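Local coordinates for ParM protein (Staphylococcus aureus, PDB 3JS6), which probably assembles into actin-like filaments that drive the segregation of plasmid DNA to daughter cells, at residues K132-K135 / L136-S140. Residues are numbered along the deposited sequence; the frame is centred on the assembly and turned at random.
Sequences KFEK and LLNKS
Leu137 CD1 lies over one face of the Phe133 ring, 3.9 Å from its centroid and 14° off the ring normal, a CH-pi contact one helical turn apart; Leu136 CD1 approaches the same ring obliquely at CD2. The first torsion of Phe133 (chi1 -171°) turns CG away from the backbone N and beside the carbonyl carbon, on the side where Leu137 CD1 reaches the ring. The other flat pair, the Glu134 carboxylate and the Asn138 amide, meets with planes 45° apart: ND2 gives OE1 a weak hydrogen bond of 3.4 Å, while CB of Asn138 packs against the carboxylate.

Beneath these side chains runs the closing turn of a helix, a worked case of how a helix stops. The bond from Leu137 N to Phe133 O is 3.0 Å long, and that from Asn138 N to Glu134 O, at 2.8 Å, is nearly straight. Asn138 then leaves helical geometry as the centre of an inverse gamma turn, which Lys139 N closes weakly on Leu137 O, and a water donates to Lys135 O.

The turn ends helix 128-137 in the actin-like N-terminal region and leads into strand 141-145. Leu136 and Leu137 pack on helix 90-104, Phe133 meets Tyr87 and strand 111-120, and Glu134 and Asn138 rest on strand 148-161; Leu137 also touches Thr118 and Val157 of these two strands, so the helix end packs against both the sheet and helix 90-104.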
# COMPACT_ATOMS: atom_id res chain seq x y z
N LYS A 132 -13.61 12.49 -5.98
CA LYS A 132 -13.25 13.14 -4.73
C LYS A 132 -11.80 12.86 -4.31
O LYS A 132 -11.17 13.71 -3.70
CB LYS A 132 -14.20 12.71 -3.61
CG LYS A 132 -15.60 13.30 -3.77
CD LYS A 132 -16.55 12.90 -2.63
CE LYS A 132 -16.76 11.40 -2.56
NZ LYS A 132 -17.77 11.05 -1.52
N PHE A 133 -11.27 11.69 -4.64
CA PHE A 133 -9.89 11.37 -4.26
C PHE A 133 -8.96 12.22 -5.13
O PHE A 133 -8.02 12.83 -4.63
CB PHE A 133 -9.62 9.89 -4.49
CG PHE A 133 -8.30 9.40 -3.95
CD1 PHE A 133 -7.78 8.17 -4.38
CD2 PHE A 133 -7.62 10.09 -2.96
CE1 PHE A 133 -6.61 7.64 -3.84
CE2 PHE A 133 -6.45 9.58 -2.41
CZ PHE A 133 -5.95 8.35 -2.85
N GLU A 134 -9.24 12.26 -6.43
CA GLU A 134 -8.42 13.06 -7.32
C GLU A 134 -8.49 14.52 -6.91
O GLU A 134 -7.53 15.27 -7.08
CB GLU A 134 -8.83 12.84 -8.79
CG GLU A 134 -9.54 14.00 -9.46
CD GLU A 134 -8.64 15.21 -9.74
OE1 GLU A 134 -7.59 15.04 -10.41
OE2 GLU A 134 -9.00 16.32 -9.29
N LYS A 135 -9.63 14.95 -6.36
CA LYS A 135 -9.74 16.35 -5.93
C LYS A 135 -8.88 16.61 -4.67
O LYS A 135 -8.37 17.70 -4.45
CB LYS A 135 -11.20 16.71 -5.64
CG LYS A 135 -11.91 17.36 -6.80
CD LYS A 135 -13.31 17.83 -6.40
CE LYS A 135 -13.26 18.75 -5.18
NZ LYS A 135 -14.61 19.21 -4.71
N LEU A 136 -8.74 15.60 -3.83
CA LEU A 136 -7.91 15.77 -2.65
C LEU A 136 -6.45 15.90 -3.09
O LEU A 136 -5.71 16.74 -2.60
CB LEU A 136 -8.05 14.55 -1.72
CG LEU A 136 -9.32 14.33 -0.90
CD1 LEU A 136 -9.25 12.96 -0.20
CD2 LEU A 136 -9.48 15.45 0.13
N LEU A 137 -6.06 15.07 -4.05
CA LEU A 137 -4.68 15.01 -4.54
C LEU A 137 -4.23 16.15 -5.44
O LEU A 137 -3.13 16.70 -5.28
CB LEU A 137 -4.48 13.70 -5.30
CG LEU A 137 -4.73 12.45 -4.46
CD1 LEU A 137 -4.68 11.20 -5.37
CD2 LEU A 137 -3.69 12.37 -3.34
N ASN A 138 -5.09 16.52 -6.38
CA ASN A 138 -4.74 17.55 -7.33
C ASN A 138 -4.92 18.99 -6.88
O ASN A 138 -5.91 19.63 -7.24
CB ASN A 138 -5.51 17.34 -8.62
CG ASN A 138 -4.73 17.80 -9.82
OD1 ASN A 138 -3.98 18.77 -9.73
ND2 ASN A 138 -4.89 17.11 -10.94
N LYS A 139 -3.96 19.49 -6.11
CA LYS A 139 -3.97 20.86 -5.63
C LYS A 139 -2.62 21.26 -5.06
O LYS A 139 -1.81 20.41 -4.69
CB LYS A 139 -5.05 21.07 -4.56
CG LYS A 139 -4.82 20.35 -3.25
CD LYS A 139 -5.99 20.58 -2.30
CE LYS A 139 -5.91 19.66 -1.09
NZ LYS A 139 -7.08 19.81 -0.20
N SER A 140 -2.38 22.56 -5.01
CA SER A 140 -1.14 23.09 -4.47
C SER A 140 -1.31 23.23 -2.99
O SER A 140 -2.42 23.34 -2.50
CB SER A 140 -0.84 24.47 -5.06
OG SER A 140 -0.29 24.35 -6.36
O HOH W 1 -8.22 19.79 -6.53